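Local coordinates for protein type III restriction-modification enzyme EcoP15I Mod subunit (Escherichia coli, PDB 4ZCF) that transfers a methyl group from S-adenosyl-L-methionine to the N6 of one adenine in the DNA sequence 5'-CAGCAG-3', acting as a homodimer or together with Res subunits, at residues Ser64-Leu69 with Ile178-Tyr183. Sequence-based numbering, arbitrary orientation.
Sequences SYARLL and IYPRLY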
ATOM      1  N   SER A  64      -1.973  11.609  17.766  1.00 39.49           N
ATOM      2  CA  SER A  64      -2.860  12.770  17.578  1.00 39.68           C
ATOM      3  C   SER A  64      -2.069  14.000  17.163  1.00 45.27           C
ATOM      4  O   SER A  64      -2.575  14.798  16.372  1.00 46.08           O
ATOM      5  CB  SER A  64      -3.706  13.048  18.824  1.00 42.82           C
ATOM      6  OG  SER A  64      -2.976  12.997  20.041  1.00 51.23           O
ATOM      7  N   TYR A  65      -0.822  14.133  17.685  1.00 42.12           N
ATOM      8  CA  TYR A  65       0.155  15.179  17.374  1.00 42.78           C
ATOM      9  C   TYR A  65       0.676  15.018  15.935  1.00 45.82           C
ATOM     10  O   TYR A  65       0.825  16.025  15.235  1.00 47.99           O
ATOM     11  CB  TYR A  65       1.332  15.152  18.383  1.00 44.85           C
ATOM     12  CG  TYR A  65       2.336  16.278  18.212  1.00 47.42           C
ATOM     13  CD1 TYR A  65       2.087  17.545  18.729  1.00 50.12           C
ATOM     14  CD2 TYR A  65       3.554  16.063  17.574  1.00 48.09           C
ATOM     15  CE1 TYR A  65       3.007  18.583  18.579  1.00 51.47           C
ATOM     16  CE2 TYR A  65       4.494  17.085  17.442  1.00 48.84           C
ATOM     17  CZ  TYR A  65       4.212  18.348  17.937  1.00 56.31           C
ATOM     18  OH  TYR A  65       5.129  19.366  17.814  1.00 55.25           O
ATOM     19  N   ALA A  66       0.983  13.770  15.508  1.00 39.42           N
ATOM     20  CA  ALA A  66       1.441  13.459  14.140  1.00 38.10           C
ATOM     21  C   ALA A  66       0.332  13.752  13.122  1.00 40.52           C
ATOM     22  O   ALA A  66       0.620  14.279  12.054  1.00 40.55           O
ATOM     23  CB  ALA A  66       1.887  12.012  14.039  1.00 38.20           C
ATOM     24  N   ARG A  67      -0.933  13.463  13.474  1.00 37.39           N
ATOM     25  CA  ARG A  67      -2.108  13.753  12.632  1.00 38.43           C
ATOM     26  C   ARG A  67      -2.302  15.286  12.408  1.00 42.20           C
ATOM     27  O   ARG A  67      -2.628  15.720  11.301  1.00 40.84           O
ATOM     28  CB  ARG A  67      -3.378  13.099  13.210  1.00 39.99           C
ATOM     29  CG  ARG A  67      -3.483  11.604  12.892  1.00 57.92           C
ATOM     30  CD  ARG A  67      -4.841  11.002  13.231  1.00 76.18           C
ATOM     31  NE  ARG A  67      -4.946  10.597  14.637  1.00 89.23           N
ATOM     32  CZ  ARG A  67      -5.597  11.278  15.580  1.00105.79           C
ATOM     33  NH1 ARG A  67      -6.226  12.411  15.279  1.00 91.15           N
ATOM     34  NH2 ARG A  67      -5.628  10.830  16.828  1.00 90.95           N
ATOM     35  N   LEU A  68      -2.054  16.084  13.461  1.00 39.56           N
ATOM     36  CA  LEU A  68      -2.116  17.545  13.473  1.00 39.53           C
ATOM     37  C   LEU A  68      -1.030  18.119  12.550  1.00 43.46           C
ATOM     38  O   LEU A  68      -1.347  18.875  11.624  1.00 41.96           O
ATOM     39  CB  LEU A  68      -1.917  18.045  14.919  1.00 39.57           C
ATOM     40  CG  LEU A  68      -1.888  19.558  15.129  1.00 43.96           C
ATOM     41  CD1 LEU A  68      -3.183  20.236  14.615  1.00 43.99           C
ATOM     42  CD2 LEU A  68      -1.647  19.873  16.560  1.00 44.95           C
ATOM     43  N   LEU A  69       0.241  17.717  12.796  1.00 40.84           N
ATOM     44  CA  LEU A  69       1.440  18.065  12.025  1.00 41.35           C
ATOM     45  C   LEU A  69       1.256  17.947  10.524  1.00 46.39           C
ATOM     46  O   LEU A  69       1.870  18.724   9.802  1.00 48.63           O
ATOM     47  CB  LEU A  69       2.605  17.160  12.451  1.00 41.73           C
ATOM     48  CG  LEU A  69       3.768  17.776  13.247  1.00 46.72           C
ATOM     49  CD1 LEU A  69       3.277  18.720  14.358  1.00 47.57           C
ATOM     50  CD2 LEU A  69       4.669  16.681  13.814  1.00 45.96           C
ATOM     51  N   ILE A 178       8.032  10.048  11.506  1.00 34.83           N
ATOM     52  CA  ILE A 178       7.711   9.605  10.125  1.00 34.95           C
ATOM     53  C   ILE A 178       6.284   9.767   9.653  1.00 36.67           C
ATOM     54  O   ILE A 178       6.102  10.060   8.476  1.00 35.60           O
ATOM     55  CB  ILE A 178       8.311   8.236   9.668  1.00 39.33           C
ATOM     56  CG1 ILE A 178       8.036   7.125  10.676  1.00 40.32           C
ATOM     57  CG2 ILE A 178       9.813   8.328   9.326  1.00 42.62           C
ATOM     58  CD1 ILE A 178       6.703   6.454  10.561  1.00 47.65           C
ATOM     59  N   TYR A 179       5.270   9.468  10.513  1.00 33.80           N
ATOM     60  CA  TYR A 179       3.847   9.546  10.149  1.00 32.97           C
ATOM     61  C   TYR A 179       3.459  10.719   9.216  1.00 36.49           C
ATOM     62  O   TYR A 179       2.900  10.437   8.139  1.00 38.45           O
ATOM     63  CB  TYR A 179       2.907   9.483  11.385  1.00 35.06           C
ATOM     64  CG  TYR A 179       1.429   9.487  11.019  1.00 38.08           C
ATOM     65  CD1 TYR A 179       0.777  10.668  10.677  1.00 39.36           C
ATOM     66  CD2 TYR A 179       0.700   8.299  10.957  1.00 39.34           C
ATOM     67  CE1 TYR A 179      -0.543  10.669  10.240  1.00 39.38           C
ATOM     68  CE2 TYR A 179      -0.634   8.292  10.549  1.00 40.41           C
ATOM     69  CZ  TYR A 179      -1.251   9.483  10.192  1.00 49.83           C
ATOM     70  OH  TYR A 179      -2.561   9.518   9.769  1.00 55.50           O
ATOM     71  N   PRO A 180       3.661  12.026   9.580  1.00 29.84           N
ATOM     72  CA  PRO A 180       3.173  13.095   8.701  1.00 27.95           C
ATOM     73  C   PRO A 180       3.894  13.155   7.362  1.00 32.56           C
ATOM     74  O   PRO A 180       3.310  13.585   6.361  1.00 32.32           O
ATOM     75  CB  PRO A 180       3.366  14.343   9.543  1.00 29.29           C
ATOM     76  CG  PRO A 180       4.502  14.018  10.448  1.00 33.79           C
ATOM     77  CD  PRO A 180       4.269  12.597  10.807  1.00 30.33           C
ATOM     78  N   ARG A 181       5.156  12.722   7.346  1.00 29.94           N
ATOM     79  CA  ARG A 181       5.994  12.665   6.148  1.00 30.46           C
ATOM     80  C   ARG A 181       5.474  11.618   5.132  1.00 33.41           C
ATOM     81  O   ARG A 181       5.213  11.961   3.968  1.00 32.02           O
ATOM     82  CB  ARG A 181       7.452  12.452   6.556  1.00 30.85           C
ATOM     83  CG  ARG A 181       8.029  13.718   7.199  1.00 32.53           C
ATOM     84  CD  ARG A 181       9.153  13.455   8.157  1.00 31.59           C
ATOM     85  NE  ARG A 181       9.747  14.706   8.634  1.00 41.70           N
ATOM     86  CZ  ARG A 181       9.272  15.433   9.642  1.00 56.56           C
ATOM     87  NH1 ARG A 181       8.195  15.027  10.320  1.00 32.18           N
ATOM     88  NH2 ARG A 181       9.853  16.577   9.972  1.00 46.76           N
ATOM     89  N   LEU A 182       5.187  10.389   5.622  1.00 28.59           N
ATOM     90  CA  LEU A 182       4.609   9.285   4.850  1.00 27.56           C
ATOM     91  C   LEU A 182       3.189   9.611   4.441  1.00 37.39           C
ATOM     92  O   LEU A 182       2.772   9.239   3.342  1.00 39.45           O
ATOM     93  CB  LEU A 182       4.603   8.012   5.700  1.00 26.90           C
ATOM     94  CG  LEU A 182       5.965   7.363   6.048  1.00 30.19           C
ATOM     95  CD1 LEU A 182       5.737   6.056   6.726  1.00 30.73           C
ATOM     96  CD2 LEU A 182       6.857   7.148   4.790  1.00 25.03           C
ATOM     97  N   TYR A 183       2.436  10.321   5.323  1.00 36.26           N
ATOM     98  CA  TYR A 183       1.073  10.745   5.053  1.00 36.79           C
ATOM     99  C   TYR A 183       1.017  11.694   3.862  1.00 39.40           C
ATOM    100  O   TYR A 183       0.244  11.442   2.940  1.00 40.64           O
ATOM    101  CB  TYR A 183       0.417  11.347   6.318  1.00 40.23           C
ATOM    102  CG  TYR A 183      -1.049  11.683   6.131  1.00 43.83           C
ATOM    103  CD1 TYR A 183      -2.039  10.725   6.347  1.00 46.17           C
ATOM    104  CD2 TYR A 183      -1.443  12.936   5.665  1.00 44.85           C
ATOM    105  CE1 TYR A 183      -3.392  11.020   6.141  1.00 46.46           C
ATOM    106  CE2 TYR A 183      -2.786  13.234   5.435  1.00 46.17           C
ATOM    107  CZ  TYR A 183      -3.761  12.285   5.709  1.00 53.20           C
ATOM    108  OH  TYR A 183      -5.083  12.590   5.497  1.00 54.39           O
TER
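Apolar contacts carry this helix pair, in which Ala66 and Pro180 face each other with CA atoms 5.7 Å apart. The small Ala66 side chain is consistent with segment axes as close as 8.2 Å, crossing at -39°. Ala66 CB meets Tyr179 CD1 at 3.8 Å and Pro180 CD at 4.1 Å. One turn on, Leu69 CB packs against Pro180 CB, again at 4.1 Å, while Pro180 CB also lies 3.7 Å from the carbonyl oxygen Ala66 O. Pro180 has no N-H to give, and Arg181 N too makes no bond to the turn before, so helix 171-188 is kinked here. That helix belongs to the Rossmann-like methyltransferase fold and leads, by way of the short strand 189-190, to strand 193-199 of the mixed sheet; helix 63-71, from the N-terminal part of the chain, packs on helix 171-188.

The Arg67 methylene meets the phenol end of Tyr179. Tyr179 CG stands anti to the backbone N (chi1 -177°), which lays the ring across helix 63-71, from Ala66 to Arg67, where Arg67 CG lies 3.9 Å from Tyr179 OH. Arg67 then bends at chi3, its guanidinium nearly perpendicular to the ring (89°) and one face over Ser64 CA. An alanine here in place of Tyr179 would remove the ring and hydroxyl that meet Ala66 and Arg67 and touch Val210 and Ile214 of helix 204-215, and would probably loosen this junction.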